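Local coordinates for inositol-1,4,5-trisphosphate 5-phosphatase 1 (Schizosaccharomyces pombe, PDB 1I9Z), which removes the 5-phosphate from soluble and lipid inositol phosphates, turning phosphatidylinositol 4,5-bisphosphate into the 4-phosphate through its magnesium-dependent catalytic domain, the part described here, at residues 17-22 and 323-328; 24-29 and 54-59; 83-88 and 114-119; 153-158 and 315-320. One frame throughout, in Å; residues are numbered along the deposited sequence.

Contact 1. Residues 17-22 and 323-328; sequences NEFSEH and EKKKIL
Residues 17-22 leave a 3-10 turn and enter the start of strand 20-33, while residues 323-328 lie near the beginning of the C-terminal helix 322-343; the backbones come nearest at Phe19 and Lys325, with 5.7 Å between their CA atoms. Phe19 CG sits between the backbone N and the carbonyl carbon (chi1 53°), a crowded position that turns the ring toward the helix. The extended chain of Lys325 runs obliquely over one ring face, and its CG makes a CH-pi contact 3.8 Å from the Phe19 ring centroid. The contact sets the C-terminal helix against the outer end of strand 20-33 in the six-stranded sheet of a DNase I-like fold, with Leu12 of helix 3-14 touching both Phe19 and Leu328. At the ring edge, Leu328 CD1 lies 3.9 Å from Phe19 CD2. The same methyl lies 3.8 Å from Glu18 OE1, itself salt-bridged to Arg15, the side chains crossing at about a right angle. Lys324, bent at chi3 (-61°), lays its CD 3.1 Å from Glu18 O.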
loop_
_atom_site.group_PDB
_atom_site.type_symbol
_atom_site.label_atom_id
_atom_site.label_comp_id
_atom_site.label_asym_id
_atom_site.label_seq_id
_atom_site.Cartn_x
_atom_site.Cartn_y
_atom_site.Cartn_z
ATOM N N ASN A 17 20.121 15.003 -15.560
ATOM C CA ASN A 17 19.137 15.367 -16.556
ATOM C C ASN A 17 19.606 14.964 -17.948
ATOM O O ASN A 17 18.822 14.965 -18.893
ATOM C CB ASN A 17 18.871 16.870 -16.500
ATOM C CG ASN A 17 20.002 17.691 -17.129
ATOM O OD1 ASN A 17 21.169 17.596 -16.715
ATOM N ND2 ASN A 17 19.659 18.500 -18.141
ATOM N N GLU A 18 20.880 14.609 -18.077
ATOM C CA GLU A 18 21.415 14.218 -19.379
ATOM C C GLU A 18 21.164 12.768 -19.733
ATOM O O GLU A 18 21.213 12.413 -20.908
ATOM C CB GLU A 18 22.928 14.496 -19.465
ATOM C CG GLU A 18 23.274 15.958 -19.789
ATOM C CD GLU A 18 24.652 16.381 -19.306
ATOM O OE1 GLU A 18 25.671 15.778 -19.717
ATOM O OE2 GLU A 18 24.705 17.330 -18.501
ATOM N N PHE A 19 20.914 11.924 -18.734
ATOM C CA PHE A 19 20.650 10.512 -19.013
ATOM C C PHE A 19 19.442 9.969 -18.231
ATOM O O PHE A 19 19.293 8.764 -18.095
ATOM C CB PHE A 19 21.908 9.673 -18.716
ATOM C CG PHE A 19 22.474 9.887 -17.335
ATOM C CD1 PHE A 19 21.962 9.193 -16.238
ATOM C CD2 PHE A 19 23.507 10.790 -17.123
ATOM C CE1 PHE A 19 22.476 9.396 -14.949
ATOM C CE2 PHE A 19 24.031 11.004 -15.838
ATOM C CZ PHE A 19 23.511 10.302 -14.750
ATOM N N SER A 20 18.591 10.877 -17.751
ATOM C CA SER A 20 17.402 10.551 -16.972
ATOM C C SER A 20 16.209 11.403 -17.348
ATOM O O SER A 20 16.348 12.594 -17.654
ATOM C CB SER A 20 17.628 10.806 -15.481
ATOM O OG SER A 20 18.843 10.282 -15.049
ATOM N N GLU A 21 15.030 10.787 -17.278
ATOM C CA GLU A 21 13.753 11.448 -17.530
ATOM C C GLU A 21 12.925 11.116 -16.275
ATOM O O GLU A 21 12.981 9.984 -15.786
ATOM C CB GLU A 21 13.035 10.857 -18.743
ATOM C CG GLU A 21 13.706 11.080 -20.080
ATOM C CD GLU A 21 13.206 10.097 -21.145
ATOM O OE1 GLU A 21 13.782 8.990 -21.271
ATOM O OE2 GLU A 21 12.225 10.425 -21.850
ATOM N N HIS A 22 12.168 12.091 -15.777
ATOM C CA HIS A 22 11.331 11.903 -14.603
ATOM C C HIS A 22 9.888 12.113 -15.009
ATOM O O HIS A 22 9.606 12.963 -15.850
ATOM C CB HIS A 22 11.716 12.873 -13.488
ATOM C CG HIS A 22 13.019 12.541 -12.830
ATOM N ND1 HIS A 22 14.240 12.740 -13.443
ATOM C CD2 HIS A 22 13.295 12.038 -11.603
ATOM C CE1 HIS A 22 15.210 12.380 -12.621
ATOM N NE2 HIS A 22 14.662 11.949 -11.497
ATOM N N GLU A 323 22.893 3.113 -21.261
ATOM C CA GLU A 323 23.938 3.165 -22.270
ATOM C C GLU A 323 24.602 4.541 -22.222
ATOM O O GLU A 323 25.825 4.654 -22.077
ATOM C CB GLU A 323 23.313 2.926 -23.644
ATOM C CG GLU A 323 24.307 2.682 -24.758
ATOM C CD GLU A 323 23.623 2.351 -26.093
ATOM O OE1 GLU A 323 24.357 2.047 -27.070
ATOM O OE2 GLU A 323 22.362 2.394 -26.170
ATOM N N LYS A 324 23.772 5.579 -22.328
ATOM C CA LYS A 324 24.236 6.959 -22.319
ATOM C C LYS A 324 24.968 7.337 -21.033
ATOM O O LYS A 324 25.903 8.140 -21.054
ATOM C CB LYS A 324 23.066 7.920 -22.542
ATOM C CG LYS A 324 23.536 9.348 -22.746
ATOM C CD LYS A 324 22.408 10.350 -22.909
ATOM C CE LYS A 324 21.522 10.081 -24.113
ATOM N NZ LYS A 324 20.477 11.160 -24.248
ATOM N N LYS A 325 24.540 6.756 -19.919
ATOM C CA LYS A 325 25.148 7.023 -18.625
ATOM C C LYS A 325 26.483 6.310 -18.471
ATOM O O LYS A 325 27.393 6.839 -17.845
ATOM C CB LYS A 325 24.225 6.571 -17.482
ATOM C CG LYS A 325 24.802 6.792 -16.093
ATOM C CD LYS A 325 23.982 6.098 -15.002
ATOM C CE LYS A 325 24.637 6.255 -13.653
ATOM N NZ LYS A 325 24.035 5.407 -12.582
ATOM N N LYS A 326 26.597 5.102 -19.014
ATOM C CA LYS A 326 27.847 4.365 -18.880
ATOM C C LYS A 326 28.945 5.083 -19.670
ATOM O O LYS A 326 30.112 5.113 -19.270
ATOM C CB LYS A 326 27.676 2.934 -19.382
ATOM C CG LYS A 326 28.498 1.922 -18.586
ATOM C CD LYS A 326 29.627 1.306 -19.396
ATOM C CE LYS A 326 30.579 0.504 -18.493
ATOM N NZ LYS A 326 29.875 -0.458 -17.563
ATOM N N ILE A 327 28.550 5.681 -20.786
ATOM C CA ILE A 327 29.479 6.423 -21.623
ATOM C C ILE A 327 29.984 7.667 -20.881
ATOM O O ILE A 327 31.193 7.882 -20.780
ATOM C CB ILE A 327 28.790 6.790 -22.947
ATOM C CG1 ILE A 327 28.603 5.502 -23.772
ATOM C CG2 ILE A 327 29.580 7.844 -23.685
ATOM C CD1 ILE A 327 27.611 5.610 -24.932
ATOM N N LEU A 328 29.071 8.484 -20.356
ATOM C CA LEU A 328 29.500 9.658 -19.616
ATOM C C LEU A 328 30.403 9.213 -18.492
ATOM O O LEU A 328 31.459 9.792 -18.294
ATOM C CB LEU A 328 28.326 10.416 -19.015
ATOM C CG LEU A 328 27.552 11.338 -19.952
ATOM C CD1 LEU A 328 26.529 12.129 -19.152
ATOM C CD2 LEU A 328 28.519 12.303 -20.631
#

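Contact 2. Residues 24-29 and 54-59; sequences NVKIFV and LADIYV
Lys26 O receives two backbone N-H groups from the point where the partner segment turns into its strand: Asp56 N at 2.9 Å, which stands above the carbonyl plane, and Ile57 N at 3.2 Å, nearly along the C=O axis. The Asp56 side chain returns the grip. With CG anti to its own carbonyl carbon (chi1 -65°), it swings OD2 to 2.9 Å from Lys26 N, an almost straight bond (169°) taken on the anti lone pair. Beyond this clamp the segments run as parallel strands, with Phe28 N bonded to Ile57 O and Val59 N to Phe28 O at 2.8 Å.

On one face of the sheet, Phe28 and Tyr58 meet obliquely, the Phe28 CB lying 3.6 Å from Tyr58 CD2 and the ring planes inclined at 36°. Ala55 CB fits against Phe28 CB at 3.8 Å, and the Tyr58 hydroxyl steadies the loop that leads into the strand by accepting a bond from Ala55 N. The other face carries Val25, Ile27, Val29, Ile57 and Val59, with Val25 CG1 reaching Ile57 CD1.

Farther out, Lys120 forms a salt bridge with Asp56 OD1, so both carboxylate oxygens are engaged. The pairing joins the two strands of a beta-alpha-beta unit at the centre of the six-stranded sheet, between strands 309-320 and 113-120; its aliphatic face packs against strands 147-155 and 201-205 of the second sheet.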
loop_
_atom_site.group_PDB
_atom_site.type_symbol
_atom_site.label_atom_id
_atom_site.label_comp_id
_atom_site.label_asym_id
_atom_site.label_seq_id
_atom_site.Cartn_x
_atom_site.Cartn_y
_atom_site.Cartn_z
ATOM N N ASN A 24 5.629 11.630 -13.140
ATOM C CA ASN A 24 4.855 11.388 -11.923
ATOM C C ASN A 24 3.760 10.379 -12.325
ATOM O O ASN A 24 3.106 10.549 -13.338
ATOM C CB ASN A 24 4.180 12.667 -11.407
ATOM C CG ASN A 24 4.852 13.225 -10.135
ATOM O OD1 ASN A 24 5.970 12.812 -9.724
ATOM N ND2 ASN A 24 4.172 14.188 -9.504
ATOM N N VAL A 25 3.598 9.329 -11.544
ATOM C CA VAL A 25 2.560 8.334 -11.805
ATOM C C VAL A 25 1.552 8.457 -10.641
ATOM O O VAL A 25 1.982 8.523 -9.493
ATOM C CB VAL A 25 3.193 6.913 -11.815
ATOM C CG1 VAL A 25 2.088 5.827 -11.839
ATOM C CG2 VAL A 25 4.123 6.779 -13.081
ATOM N N LYS A 26 0.250 8.495 -10.940
ATOM C CA LYS A 26 -0.806 8.591 -9.908
ATOM C C LYS A 26 -1.215 7.176 -9.465
ATOM O O LYS A 26 -1.525 6.327 -10.306
ATOM C CB LYS A 26 -2.060 9.276 -10.471
ATOM C CG LYS A 26 -1.875 10.761 -10.861
ATOM C CD LYS A 26 -3.066 11.191 -11.730
ATOM C CE LYS A 26 -3.228 12.744 -11.864
ATOM N NZ LYS A 26 -4.306 13.308 -10.916
ATOM N N ILE A 27 -1.239 6.946 -8.156
ATOM C CA ILE A 27 -1.534 5.619 -7.629
ATOM C C ILE A 27 -2.675 5.678 -6.628
ATOM O O ILE A 27 -2.676 6.514 -5.721
ATOM C CB ILE A 27 -0.305 5.023 -6.933
ATOM C CG1 ILE A 27 0.856 4.912 -7.932
ATOM C CG2 ILE A 27 -0.700 3.634 -6.344
ATOM C CD1 ILE A 27 2.222 4.473 -7.291
ATOM N N PHE A 28 -3.652 4.817 -6.804
ATOM C CA PHE A 28 -4.858 4.792 -5.951
ATOM C C PHE A 28 -4.806 3.495 -5.174
ATOM O O PHE A 28 -4.740 2.408 -5.789
ATOM C CB PHE A 28 -6.120 4.790 -6.824
ATOM C CG PHE A 28 -7.409 4.995 -6.045
ATOM C CD1 PHE A 28 -7.996 6.287 -5.968
ATOM C CD2 PHE A 28 -8.073 3.917 -5.407
ATOM C CE1 PHE A 28 -9.196 6.509 -5.283
ATOM C CE2 PHE A 28 -9.290 4.116 -4.701
ATOM C CZ PHE A 28 -9.857 5.453 -4.636
ATOM N N VAL A 29 -4.797 3.576 -3.852
ATOM C CA VAL A 29 -4.689 2.411 -2.999
ATOM C C VAL A 29 -5.979 2.286 -2.230
ATOM O O VAL A 29 -6.429 3.233 -1.597
ATOM C CB VAL A 29 -3.486 2.506 -2.009
ATOM C CG1 VAL A 29 -3.457 1.256 -1.031
ATOM C CG2 VAL A 29 -2.194 2.590 -2.766
ATOM N N LEU A 54 -8.692 9.599 -13.274
ATOM C CA LEU A 54 -8.491 8.203 -12.878
ATOM C C LEU A 54 -6.991 8.016 -12.690
ATOM O O LEU A 54 -6.164 8.645 -13.399
ATOM C CB LEU A 54 -8.982 7.281 -13.987
ATOM C CG LEU A 54 -10.450 7.467 -14.393
ATOM C CD1 LEU A 54 -10.649 6.751 -15.720
ATOM C CD2 LEU A 54 -11.387 6.903 -13.318
ATOM N N ALA A 55 -6.614 7.125 -11.775
ATOM C CA ALA A 55 -5.203 6.891 -11.517
ATOM C C ALA A 55 -4.551 6.053 -12.609
ATOM O O ALA A 55 -5.244 5.384 -13.373
ATOM C CB ALA A 55 -5.029 6.148 -10.159
ATOM N N ASP A 56 -3.231 6.032 -12.611
ATOM C CA ASP A 56 -2.497 5.176 -13.551
ATOM C C ASP A 56 -2.491 3.731 -13.042
ATOM O O ASP A 56 -2.549 2.774 -13.817
ATOM C CB ASP A 56 -1.078 5.690 -13.665
ATOM C CG ASP A 56 -1.056 7.100 -14.294
ATOM O OD1 ASP A 56 -1.677 7.233 -15.359
ATOM O OD2 ASP A 56 -0.460 8.028 -13.741
ATOM N N ILE A 57 -2.427 3.591 -11.717
ATOM C CA ILE A 57 -2.338 2.273 -11.106
ATOM C C ILE A 57 -3.331 2.222 -9.960
ATOM O O ILE A 57 -3.351 3.148 -9.158
ATOM C CB ILE A 57 -0.902 2.041 -10.541
ATOM C CG1 ILE A 57 0.110 2.230 -11.673
ATOM C CG2 ILE A 57 -0.755 0.625 -9.947
ATOM C CD1 ILE A 57 1.576 2.098 -11.243
ATOM N N TYR A 58 -4.176 1.174 -9.956
ATOM C CA TYR A 58 -5.078 0.910 -8.852
ATOM C C TYR A 58 -4.577 -0.327 -8.088
ATOM O O TYR A 58 -4.392 -1.432 -8.687
ATOM C CB TYR A 58 -6.507 0.633 -9.310
ATOM C CG TYR A 58 -7.230 1.858 -9.697
ATOM C CD1 TYR A 58 -7.011 2.421 -10.937
ATOM C CD2 TYR A 58 -8.110 2.501 -8.794
ATOM C CE1 TYR A 58 -7.610 3.618 -11.303
ATOM C CE2 TYR A 58 -8.760 3.727 -9.173
ATOM C CZ TYR A 58 -8.466 4.266 -10.429
ATOM O OH TYR A 58 -8.951 5.484 -10.834
ATOM N N VAL A 59 -4.365 -0.164 -6.769
ATOM C CA VAL A 59 -3.881 -1.277 -5.949
ATOM C C VAL A 59 -5.013 -1.533 -4.968
ATOM O O VAL A 59 -5.345 -0.701 -4.134
ATOM C CB VAL A 59 -2.517 -0.893 -5.208
ATOM C CG1 VAL A 59 -2.110 -2.064 -4.221
ATOM C CG2 VAL A 59 -1.409 -0.625 -6.275
#

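Contact 3. Residues 83-88 and 114-119; sequences EWESCV and ALMIFC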
loop_
_atom_site.group_PDB
_atom_site.type_symbol
_atom_site.label_atom_id
_atom_site.label_comp_id
_atom_site.label_asym_id
_atom_site.label_seq_id
_atom_site.Cartn_x
_atom_site.Cartn_y
_atom_site.Cartn_z
ATOM N N GLU A 83 -14.264 -13.220 -8.750
ATOM C CA GLU A 83 -15.523 -12.459 -8.976
ATOM C C GLU A 83 -15.237 -10.970 -8.676
ATOM O O GLU A 83 -15.699 -10.056 -9.356
ATOM C CB GLU A 83 -16.602 -12.938 -8.022
ATOM C CG GLU A 83 -17.199 -14.315 -8.379
ATOM C CD GLU A 83 -18.220 -14.752 -7.330
ATOM O OE1 GLU A 83 -19.194 -13.996 -7.134
ATOM O OE2 GLU A 83 -18.048 -15.824 -6.701
ATOM N N TRP A 84 -14.479 -10.738 -7.593
ATOM C CA TRP A 84 -14.107 -9.380 -7.249
ATOM C C TRP A 84 -13.216 -8.803 -8.343
ATOM O O TRP A 84 -13.397 -7.654 -8.740
ATOM C CB TRP A 84 -13.365 -9.353 -5.874
ATOM C CG TRP A 84 -14.329 -9.506 -4.789
ATOM C CD1 TRP A 84 -14.512 -10.591 -3.992
ATOM C CD2 TRP A 84 -15.215 -8.492 -4.319
ATOM N NE1 TRP A 84 -15.440 -10.301 -3.019
ATOM C CE2 TRP A 84 -15.902 -9.022 -3.209
ATOM C CE3 TRP A 84 -15.491 -7.172 -4.736
ATOM C CZ2 TRP A 84 -16.874 -8.286 -2.473
ATOM C CZ3 TRP A 84 -16.451 -6.415 -3.992
ATOM C CH2 TRP A 84 -17.126 -6.998 -2.875
ATOM N N GLU A 85 -12.247 -9.582 -8.824
ATOM C CA GLU A 85 -11.392 -9.093 -9.920
ATOM C C GLU A 85 -12.224 -8.666 -11.115
ATOM O O GLU A 85 -11.960 -7.639 -11.759
ATOM C CB GLU A 85 -10.397 -10.183 -10.429
ATOM C CG GLU A 85 -9.382 -10.580 -9.327
ATOM C CD GLU A 85 -8.479 -11.735 -9.710
ATOM O OE1 GLU A 85 -8.571 -12.231 -10.851
ATOM O OE2 GLU A 85 -7.670 -12.162 -8.872
ATOM N N SER A 86 -13.171 -9.528 -11.477
ATOM C CA SER A 86 -14.002 -9.207 -12.629
ATOM C C SER A 86 -14.809 -7.943 -12.330
ATOM O O SER A 86 -15.026 -7.102 -13.245
ATOM C CB SER A 86 -14.969 -10.406 -12.907
ATOM O OG SER A 86 -15.979 -9.997 -13.807
ATOM N N CYS A 87 -15.295 -7.810 -11.090
ATOM C CA CYS A 87 -16.075 -6.598 -10.769
ATOM C C CYS A 87 -15.244 -5.321 -10.840
ATOM O O CYS A 87 -15.682 -4.299 -11.376
ATOM C CB CYS A 87 -16.749 -6.679 -9.393
ATOM S SG CYS A 87 -18.111 -7.845 -9.282
ATOM N N VAL A 88 -14.034 -5.346 -10.266
ATOM C CA VAL A 88 -13.203 -4.159 -10.320
ATOM C C VAL A 88 -12.813 -3.811 -11.752
ATOM O O VAL A 88 -12.885 -2.628 -12.187
ATOM C CB VAL A 88 -11.924 -4.379 -9.441
ATOM C CG1 VAL A 88 -10.987 -3.195 -9.585
ATOM C CG2 VAL A 88 -12.339 -4.594 -7.998
ATOM N N ALA A 114 -6.597 -10.783 -0.194
ATOM C CA ALA A 114 -6.132 -10.770 -1.582
ATOM C C ALA A 114 -5.652 -9.383 -2.011
ATOM O O ALA A 114 -6.117 -8.347 -1.505
ATOM C CB ALA A 114 -7.261 -11.260 -2.539
ATOM N N LEU A 115 -4.732 -9.369 -2.947
ATOM C CA LEU A 115 -4.175 -8.120 -3.472
ATOM C C LEU A 115 -4.267 -8.213 -4.990
ATOM O O LEU A 115 -3.906 -9.232 -5.588
ATOM C CB LEU A 115 -2.662 -7.974 -3.070
ATOM C CG LEU A 115 -2.021 -6.649 -3.502
ATOM C CD1 LEU A 115 -2.706 -5.443 -2.697
ATOM C CD2 LEU A 115 -0.456 -6.727 -3.233
ATOM N N MET A 116 -4.800 -7.181 -5.621
ATOM C CA MET A 116 -4.856 -7.215 -7.066
ATOM C C MET A 116 -4.455 -5.841 -7.557
ATOM O O MET A 116 -4.861 -4.790 -6.968
ATOM C CB MET A 116 -6.277 -7.596 -7.543
ATOM C CG MET A 116 -7.337 -6.705 -6.968
ATOM S SD MET A 116 -9.072 -7.386 -7.314
ATOM C CE MET A 116 -9.183 -8.716 -6.323
ATOM N N ILE A 117 -3.663 -5.821 -8.633
ATOM C CA ILE A 117 -3.154 -4.553 -9.141
ATOM C C ILE A 117 -3.542 -4.380 -10.625
ATOM O O ILE A 117 -3.354 -5.311 -11.439
ATOM C CB ILE A 117 -1.603 -4.515 -8.957
ATOM C CG1 ILE A 117 -1.252 -4.521 -7.441
ATOM C CG2 ILE A 117 -1.045 -3.181 -9.639
ATOM C CD1 ILE A 117 0.261 -4.323 -7.165
ATOM N N PHE A 118 -4.175 -3.233 -10.925
ATOM C CA PHE A 118 -4.575 -2.890 -12.287
ATOM C C PHE A 118 -3.826 -1.648 -12.763
ATOM O O PHE A 118 -3.516 -0.762 -11.955
ATOM C CB PHE A 118 -6.060 -2.591 -12.343
ATOM C CG PHE A 118 -6.922 -3.735 -11.931
ATOM C CD1 PHE A 118 -7.232 -3.951 -10.584
ATOM C CD2 PHE A 118 -7.457 -4.587 -12.898
ATOM C CE1 PHE A 118 -8.065 -5.009 -10.226
ATOM C CE2 PHE A 118 -8.295 -5.643 -12.522
ATOM C CZ PHE A 118 -8.580 -5.836 -11.200
ATOM N N CYS A 119 -3.503 -1.544 -14.043
ATOM C CA CYS A 119 -2.863 -0.301 -14.519
ATOM C C CYS A 119 -3.452 0.021 -15.878
ATOM O O CYS A 119 -4.111 -0.846 -16.519
ATOM C CB CYS A 119 -1.342 -0.455 -14.646
ATOM S SG CYS A 119 -0.808 -1.825 -15.707
#
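Helix 83-88 runs alongside strand 114-119 in roughly the same direction, the axes 10.2 Å apart and inclined at 27°, so that side chains alone bridge the interval. Met116 reaches out from the strand with CG in the crowded position between the backbone N and the carbonyl carbon (chi1 54°), and a bend at chi3 (72°) turns its methyl along the helix. There CE rests 3.5 Å from Glu85 CG, with SD close by and the CB of Trp84 at the margin. Glu85 thus offers its aliphatic stem to the thioether and carries its charge past it: OE2 bonds to Ser107 OG and pairs with Arg81, which accounts for a carboxylate in a buried place.

One helical turn further on, Val88 points toward the strand. Its CG1, anti to the backbone N, comes obliquely to the Phe118 ring, 3.5 Å from CE1. The ring tip also nears the helix backbone, Phe118 CZ lying 3.9 Å from Glu85 O.

Helix 78-94 here covers one face of the six-stranded sheet in this DNase I-like domain. Strand 113-120 runs between strands 57-63 and 102-110; Phe62 of the former meets the Trp84 ring, while Leu115 and Ile117 turn to strand 147-155 of the second sheet.

Contact 4. Residues 153-158 and 315-320; sequences FDYEDT and ANIVKV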
loop_
_atom_site.group_PDB
_atom_site.type_symbol
_atom_site.label_atom_id
_atom_site.label_comp_id
_atom_site.label_asym_id
_atom_site.label_seq_id
_atom_site.Cartn_x
_atom_site.Cartn_y
_atom_site.Cartn_z
ATOM N N PHE A 153 7.110 -4.450 -8.331
ATOM C CA PHE A 153 7.422 -4.327 -9.743
ATOM C C PHE A 153 8.277 -3.066 -9.945
ATOM O O PHE A 153 8.365 -2.177 -9.056
ATOM C CB PHE A 153 6.125 -4.268 -10.607
ATOM C CG PHE A 153 5.178 -3.126 -10.285
ATOM C CD1 PHE A 153 5.337 -1.887 -10.885
ATOM C CD2 PHE A 153 4.132 -3.295 -9.363
ATOM C CE1 PHE A 153 4.476 -0.811 -10.584
ATOM C CE2 PHE A 153 3.253 -2.244 -9.042
ATOM C CZ PHE A 153 3.411 -0.998 -9.644
ATOM N N ASP A 154 8.908 -2.981 -11.107
ATOM C CA ASP A 154 9.668 -1.766 -11.384
ATOM C C ASP A 154 8.822 -1.029 -12.393
ATOM O O ASP A 154 8.193 -1.662 -13.261
ATOM C CB ASP A 154 11.035 -2.112 -11.982
ATOM C CG ASP A 154 11.890 -2.781 -11.013
ATOM O OD1 ASP A 154 12.084 -2.190 -9.940
ATOM O OD2 ASP A 154 12.372 -3.899 -11.257
ATOM N N TYR A 155 8.753 0.295 -12.239
ATOM C CA TYR A 155 8.067 1.171 -13.189
ATOM C C TYR A 155 9.276 1.982 -13.724
ATOM O O TYR A 155 9.856 2.855 -13.044
ATOM C CB TYR A 155 6.999 2.029 -12.531
ATOM C CG TYR A 155 6.154 2.757 -13.554
ATOM C CD1 TYR A 155 4.795 2.463 -13.694
ATOM C CD2 TYR A 155 6.706 3.747 -14.381
ATOM C CE1 TYR A 155 4.009 3.116 -14.601
ATOM C CE2 TYR A 155 5.910 4.427 -15.326
ATOM C CZ TYR A 155 4.570 4.097 -15.425
ATOM O OH TYR A 155 3.761 4.701 -16.340
ATOM N N GLU A 156 9.643 1.653 -14.964
ATOM C CA GLU A 156 10.880 2.174 -15.544
ATOM C C GLU A 156 11.968 1.760 -14.539
ATOM O O GLU A 156 12.029 0.585 -14.177
ATOM C CB GLU A 156 10.811 3.688 -15.765
ATOM C CG GLU A 156 9.818 4.113 -16.842
ATOM C CD GLU A 156 10.061 3.558 -18.277
ATOM O OE1 GLU A 156 11.108 2.974 -18.598
ATOM O OE2 GLU A 156 9.145 3.711 -19.095
ATOM N N ASP A 157 12.809 2.681 -14.050
ATOM C CA ASP A 157 13.844 2.256 -13.125
ATOM C C ASP A 157 13.526 2.543 -11.653
ATOM O O ASP A 157 14.432 2.658 -10.822
ATOM C CB ASP A 157 15.183 2.904 -13.483
ATOM C CG ASP A 157 15.683 2.475 -14.869
ATOM O OD1 ASP A 157 15.346 3.109 -15.868
ATOM O OD2 ASP A 157 16.398 1.472 -14.941
ATOM N N THR A 158 12.249 2.658 -11.329
ATOM C CA THR A 158 11.863 2.935 -9.950
ATOM C C THR A 158 11.172 1.681 -9.407
ATOM O O THR A 158 10.277 1.183 -10.085
ATOM C CB THR A 158 10.884 4.131 -9.930
ATOM O OG1 THR A 158 11.589 5.324 -10.372
ATOM C CG2 THR A 158 10.353 4.344 -8.495
ATOM N N ALA A 315 3.727 9.365 -7.551
ATOM C CA ALA A 315 4.995 8.686 -7.379
ATOM C C ALA A 315 5.902 9.120 -8.518
ATOM O O ALA A 315 5.553 8.941 -9.692
ATOM C CB ALA A 315 4.789 7.159 -7.426
ATOM N N ASN A 316 7.021 9.746 -8.154
ATOM C CA ASN A 316 7.978 10.195 -9.129
ATOM C C ASN A 316 8.766 8.994 -9.587
ATOM O O ASN A 316 9.352 8.276 -8.777
ATOM C CB ASN A 316 8.926 11.240 -8.531
ATOM C CG ASN A 316 9.855 11.819 -9.604
ATOM O OD1 ASN A 316 11.024 11.441 -9.713
ATOM N ND2 ASN A 316 9.308 12.701 -10.441
ATOM N N ILE A 317 8.774 8.811 -10.898
ATOM C CA ILE A 317 9.413 7.703 -11.605
ATOM C C ILE A 317 10.613 8.206 -12.400
ATOM O O ILE A 317 10.579 9.311 -12.911
ATOM C CB ILE A 317 8.336 7.047 -12.601
ATOM C CG1 ILE A 317 7.779 5.799 -11.938
ATOM C CG2 ILE A 317 8.900 6.710 -14.036
ATOM C CD1 ILE A 317 7.496 5.976 -10.534
ATOM N N VAL A 318 11.651 7.393 -12.495
ATOM C CA VAL A 318 12.820 7.789 -13.286
ATOM C C VAL A 318 13.139 6.750 -14.338
ATOM O O VAL A 318 13.143 5.562 -14.054
ATOM C CB VAL A 318 14.073 7.957 -12.412
ATOM C CG1 VAL A 318 15.249 8.513 -13.249
ATOM C CG2 VAL A 318 13.737 8.883 -11.241
ATOM N N LYS A 319 13.411 7.202 -15.554
ATOM C CA LYS A 319 13.799 6.291 -16.603
ATOM C C LYS A 319 15.236 6.713 -16.977
ATOM O O LYS A 319 15.464 7.837 -17.448
ATOM C CB LYS A 319 12.862 6.421 -17.795
ATOM C CG LYS A 319 13.302 5.543 -18.959
ATOM C CD LYS A 319 12.372 5.776 -20.151
ATOM C CE LYS A 319 12.759 4.969 -21.398
ATOM N NZ LYS A 319 11.684 5.133 -22.432
ATOM N N VAL A 320 16.177 5.809 -16.749
ATOM C CA VAL A 320 17.594 6.047 -16.995
ATOM C C VAL A 320 18.079 5.408 -18.296
ATOM O O VAL A 320 17.841 4.239 -18.518
ATOM C CB VAL A 320 18.447 5.446 -15.860
ATOM C CG1 VAL A 320 19.936 5.761 -16.091
ATOM C CG2 VAL A 320 17.989 6.005 -14.493
HETATM O O HOH W 1 9.367 3.665 -21.698
#
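Glu156 OE2 is gripped twice, by Ser126 OG and by a water that donates to it at 2.6 Å; the same water accepts from Lys319 NZ at 2.8 Å and so joins the two charged ends. Three direct bonds link the segments. Val318 N is bonded to Thr158 OG1 at 3.0 Å, and Val318 O takes Asp157 N at 2.9 Å, nearly along the C=O axis. Two residues along the strand, Val320 N points almost straight (174°) at Asp157 OD1, 3.0 Å away and met from above the carboxylate plane. The other oxygen, OD2, forms a salt bridge with Arg322, so Asp157 ties down both the strand and the residues that follow it.

The donors and acceptors on the first segment are set out by a type II' beta turn from Tyr155 to Thr158, the hairpin turn between strands 147-155 and 158-166. Glu156 occupies its second position with a positive phi (55°). This hairpin tip belongs to one sheet of the DNase I-like sandwich and reaches over to strand 309-320 of the other.

Against the turn, Ile317 crosses the Tyr155 side chain at about a right angle, its CG1 3.4 Å from Tyr155 CD2, while its CD1 faces the Thr158 methyl. Glu156, bent at chi2 (-60°), sets its carboxylate obliquely across the extended chain of Lys319, with OE1 3.4 Å from Lys319 CG.

Contacts 2 and 3 are buried, contact 4 is partly so, and contact 1 lies at the surface, its centre about 30 Å from that of the chain. All four reach the six-stranded sheet. Strand 20-33 serves contacts 1 and 2, and strand 309-320 of contact 4 pairs with it beside both, through Glu21 and Lys319 and through Val25 and Ala315. Contact 2 meets contact 3 across neighbouring strands at Tyr58 and Phe118. Their chemistry follows their place: backbone bonding within the sheet in contact 2, apolar helix-on-sheet packing in contact 3, a hairpin turn hydrogen-bonded to the other sheet, with an apolar patch beside it, in contact 4, and a lysine stem over a phenyl ring in contact 1.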